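Local coordinates for Blr3880 protein (Bradyrhizobium japonicum, PDB 2OOD), which catalyses, as a zinc-dependent guanine deaminase, the hydrolytic removal of the amino group of guanine, giving xanthine and ammonia, at the interface of chains A and B. Sequence-based numbering; all coordinates share one arbitrary frame. Chains: chain A/B, Blr3880 protein.

Contact 1: the interface of chains A and B. Residues chain A 125-126, 129; chain B 416.
The backbone carbonyl O of A:Asp125 is met across the interface by carbon, the CD1 methyl of B:Leu416 standing 3.6 Å from it. This is a leucine side chain packed on a helix, between two copies of an amidohydrolase-superfamily enzyme, and its platform is the final turn of helix 113-129. The methyl lies over the face of the peptide that joins A:Asp125 to A:Ala126, so that C and O of A:Asp125 and N of A:Ala126 are touched together. Flanking carbons complete the seat: CA of A:Ala126 lies 3.7 Å from CD1, while CB of A:Asp125 and CB of A:Ala129 approach the same methyl from two further directions, the latter at 3.9 Å. The small side chains of A:Ala126 and A:Ala129 probably let the methyl come close to the helix backbone. In B:Leu416, CD1 points away from its own CA (chi2 -158°), which makes this branch the reaching one; CD2 turns away from the helix. The carboxylate of A:Asp125 has CG anti to its carbonyl carbon (chi1 -71°) and is directed away from the leucine, leaving CB as the part of this side chain that packs. B:Leu416 sits in a loop shortly before helix 418-422 and has 60 Å² of its surface hidden by the partner, against 19 Å² for A:Ala129.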
ATOM      1  N   ASP A 125     -20.971   4.838   3.695  1.00 34.56           N
ATOM      2  CA  ASP A 125     -20.343   5.141   4.982  1.00 33.86           C
ATOM      3  C   ASP A 125     -18.826   5.001   4.832  1.00 33.32           C
ATOM      4  O   ASP A 125     -18.072   5.863   5.267  1.00 34.64           O
ATOM      5  CB  ASP A 125     -20.821   4.188   6.086  1.00 33.37           C
ATOM      6  CG  ASP A 125     -22.258   4.436   6.507  1.00 33.52           C
ATOM      7  OD1 ASP A 125     -22.859   5.444   6.083  1.00 33.03           O
ATOM      8  OD2 ASP A 125     -22.787   3.610   7.278  1.00 33.54           O
ATOM      9  N   ALA A 126     -18.385   3.911   4.209  1.00 33.34           N
ATOM     10  CA  ALA A 126     -16.962   3.675   4.002  1.00 32.85           C
ATOM     11  C   ALA A 126     -16.334   4.806   3.195  1.00 32.67           C
ATOM     12  O   ALA A 126     -15.218   5.233   3.483  1.00 30.75           O
ATOM     13  CB  ALA A 126     -16.753   2.355   3.296  1.00 32.22           C
ATOM     14  N   ALA A 129     -16.046   8.018   5.479  1.00 33.71           N
ATOM     15  CA  ALA A 129     -15.026   7.856   6.500  1.00 31.98           C
ATOM     16  C   ALA A 129     -13.665   7.844   5.832  1.00 32.37           C
ATOM     17  O   ALA A 129     -12.638   7.938   6.499  1.00 33.83           O
ATOM     18  CB  ALA A 129     -15.245   6.564   7.251  1.00 31.42           C
TER
ATOM     19  N   LEU B 416     -13.077   0.983   7.631  1.00 34.40           N
ATOM     20  CA  LEU B 416     -14.480   0.714   7.925  1.00 34.22           C
ATOM     21  C   LEU B 416     -15.047  -0.570   7.326  1.00 35.38           C
ATOM     22  O   LEU B 416     -15.872  -1.235   7.950  1.00 35.89           O
ATOM     23  CB  LEU B 416     -15.339   1.887   7.445  1.00 34.61           C
ATOM     24  CG  LEU B 416     -16.283   2.578   8.431  1.00 34.81           C
ATOM     25  CD1 LEU B 416     -17.381   3.284   7.656  1.00 33.71           C
ATOM     26  CD2 LEU B 416     -16.884   1.555   9.372  1.00 36.32           C
TER

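Contact 2: the interface of chains A and B. Residues chain A 340, 344, 445-446, 448; chain B 331-332, 341.
The amide of B:Asn331 bonds to two groups of chain A through ND2: the backbone O of A:Met446 (like A:Met445, selenomethionine in the model), 2.8 Å away on a lone pair in the carbonyl plane, and OD1 of A:Asp340 at 3.0 Å. The second acceptor is approached from above its carboxylate plane, the two flat groups being turned 50° apart. B:Arg332 sends NH1 almost straight (167° at H) to the backbone O of A:Gly448 at 3.1 Å, within the guanidinium plane but above that carbonyl's plane. The O of A:Met446 also lies 3.5 Å above the guanidinium centre. NH2 makes a weak salt bridge with OD2 of A:Asp340 at 3.3 Å. On the other flank A:Lys344 NZ pairs with OD2 of B:Asp341 at 2.8 Å, on the syn lone pair, and bonds weakly to OD1 of B:Asn331; with the two ND2 bonds, this may help to fix the amide's rotation. Water 1 joins B:Arg332 NH2 to the O atoms of A:Met445 and A:Gly448; water 2 links NE to A:Asp340 OD2. Further out, NZ bonds weakly to A:Asp340, whose CG, anti to its backbone N (chi1 165°), directs the carboxylate towards chain B. The network ties chain B's 331-332 loop to helix 335-352 and the end of helix 434-447 of chain A, joins the two 335-352 helices, and may help to set the subunits together if the deposited dimer is biological.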
ATOM      1  N   ASP A 340      -1.021   6.487  -2.473  1.00 32.81           N
ATOM      2  CA  ASP A 340       0.161   5.772  -2.000  1.00 32.55           C
ATOM      3  C   ASP A 340       0.654   4.827  -3.100  1.00 33.76           C
ATOM      4  O   ASP A 340       1.826   4.844  -3.463  1.00 32.78           O
ATOM      5  CB  ASP A 340      -0.170   4.984  -0.727  1.00 31.59           C
ATOM      6  CG  ASP A 340       0.890   3.950  -0.381  1.00 32.71           C
ATOM      7  OD1 ASP A 340       2.090   4.263  -0.477  1.00 32.65           O
ATOM      8  OD2 ASP A 340       0.529   2.823   0.003  1.00 33.66           O
ATOM      9  N   LYS A 344       3.850   4.887  -6.079  1.00 33.28           N
ATOM     10  CA  LYS A 344       4.695   3.718  -6.261  1.00 33.61           C
ATOM     11  C   LYS A 344       4.748   3.259  -7.714  1.00 33.77           C
ATOM     12  O   LYS A 344       5.817   2.936  -8.226  1.00 34.93           O
ATOM     13  CB  LYS A 344       4.214   2.589  -5.348  1.00 33.50           C
ATOM     14  CG  LYS A 344       4.464   2.909  -3.889  1.00 33.68           C
ATOM     15  CD  LYS A 344       3.913   1.886  -2.927  1.00 33.47           C
ATOM     16  CE  LYS A 344       4.298   2.285  -1.511  1.00 33.86           C
ATOM     17  NZ  LYS A 344       3.604   1.511  -0.452  1.00 34.24           N
HETATM   18  N   MSE A 445      -0.295  11.265   2.347  1.00 36.67           N
HETATM   19  CA  MSE A 445      -0.332  10.253   1.290  1.00 38.26           C
HETATM   20  C   MSE A 445       0.506   9.010   1.577  1.00 37.97           C
HETATM   21  O   MSE A 445       0.004   7.886   1.553  1.00 37.32           O
HETATM   22  CB  MSE A 445       0.211  10.820  -0.023  1.00 41.24           C
HETATM   23  CG  MSE A 445      -0.677  11.734  -0.823  1.00 47.31           C
HETATM   24 SE   MSE A 445       0.389  12.429  -2.328  1.00 50.23          SE
HETATM   25  CE  MSE A 445      -1.003  13.398  -3.293  1.00 55.74           C
HETATM   26  N   MSE A 446       1.796   9.229   1.825  1.00 36.41           N
HETATM   27  CA  MSE A 446       2.749   8.144   2.030  1.00 35.81           C
HETATM   28  C   MSE A 446       2.965   7.588   3.434  1.00 36.24           C
HETATM   29  O   MSE A 446       3.231   6.397   3.579  1.00 36.08           O
HETATM   30  CB  MSE A 446       4.108   8.555   1.460  1.00 37.21           C
HETATM   31  CG  MSE A 446       4.053   9.221   0.095  1.00 40.91           C
HETATM   32 SE   MSE A 446       3.117   8.183  -1.275  1.00 49.02          SE
HETATM   33  CE  MSE A 446       4.205   6.557  -1.230  1.00 44.89           C
ATOM     34  N   GLY A 448       0.718   8.300   6.169  1.00 32.96           N
ATOM     35  CA  GLY A 448      -0.563   8.098   6.826  1.00 34.77           C
ATOM     36  C   GLY A 448      -1.550   7.296   5.992  1.00 35.58           C
ATOM     37  O   GLY A 448      -1.161   6.638   5.026  1.00 36.07           O
TER
ATOM     38  N   ASN B 331       7.714   2.970   3.323  1.00 33.08           N
ATOM     39  CA  ASN B 331       6.918   3.952   4.043  1.00 32.38           C
ATOM     40  C   ASN B 331       6.025   3.408   5.147  1.00 32.76           C
ATOM     41  O   ASN B 331       5.187   4.135   5.676  1.00 33.14           O
ATOM     42  CB  ASN B 331       6.079   4.760   3.041  1.00 32.58           C
ATOM     43  CG  ASN B 331       5.197   3.881   2.159  1.00 34.55           C
ATOM     44  OD1 ASN B 331       5.579   2.775   1.776  1.00 36.42           O
ATOM     45  ND2 ASN B 331       4.019   4.384   1.814  1.00 34.67           N
ATOM     46  N   ARG B 332       6.216   2.144   5.511  1.00 33.27           N
ATOM     47  CA  ARG B 332       5.402   1.511   6.550  1.00 32.63           C
ATOM     48  C   ARG B 332       6.249   0.781   7.588  1.00 33.14           C
ATOM     49  O   ARG B 332       7.214   0.098   7.244  1.00 34.03           O
ATOM     50  CB  ARG B 332       4.441   0.505   5.917  1.00 32.08           C
ATOM     51  CG  ARG B 332       3.631   1.044   4.755  1.00 31.80           C
ATOM     52  CD  ARG B 332       2.636   2.090   5.203  1.00 31.86           C
ATOM     53  NE  ARG B 332       1.932   2.662   4.064  1.00 32.06           N
ATOM     54  CZ  ARG B 332       1.067   3.665   4.145  1.00 33.36           C
ATOM     55  NH1 ARG B 332       0.791   4.214   5.323  1.00 32.34           N
ATOM     56  NH2 ARG B 332       0.488   4.128   3.044  1.00 32.87           N
ATOM     57  N   ASP B 341       2.016  -5.025   0.140  1.00 33.58           N
ATOM     58  CA  ASP B 341       2.796  -4.756  -1.059  1.00 34.20           C
ATOM     59  C   ASP B 341       3.495  -6.019  -1.548  1.00 34.49           C
ATOM     60  O   ASP B 341       3.736  -6.164  -2.743  1.00 35.43           O
ATOM     61  CB  ASP B 341       3.834  -3.660  -0.803  1.00 35.19           C
ATOM     62  CG  ASP B 341       3.229  -2.265  -0.798  1.00 37.47           C
ATOM     63  OD1 ASP B 341       2.015  -2.122  -1.075  1.00 37.81           O
ATOM     64  OD2 ASP B 341       3.976  -1.303  -0.524  1.00 37.27           O
TER
HETATM   65  O   HOH W   1      -1.611   6.086   2.638  1.00 33.18           O
HETATM   66  O   HOH W   2       1.992   0.800   1.862  1.00 38.14           O

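Contact 1 and contact 2 lie about 20 Å apart, measured between the centres of their C-alpha atoms, and share no residue or helix. Contact 1 pairs helix 113-129 with a loop near helix 418-422 and packs through carbon contacts among the residues given; contact 2 is polar and charged, and draws on helix 335-352 from both chains. Because the interface is two-fold symmetric, each chain contributes both halves of each contact, once in the contact and once in its twin. The pair would combine shape-based packing with directional bonding in one dimer interface, although the crystal assembly alone does not prove that this dimer forms in solution.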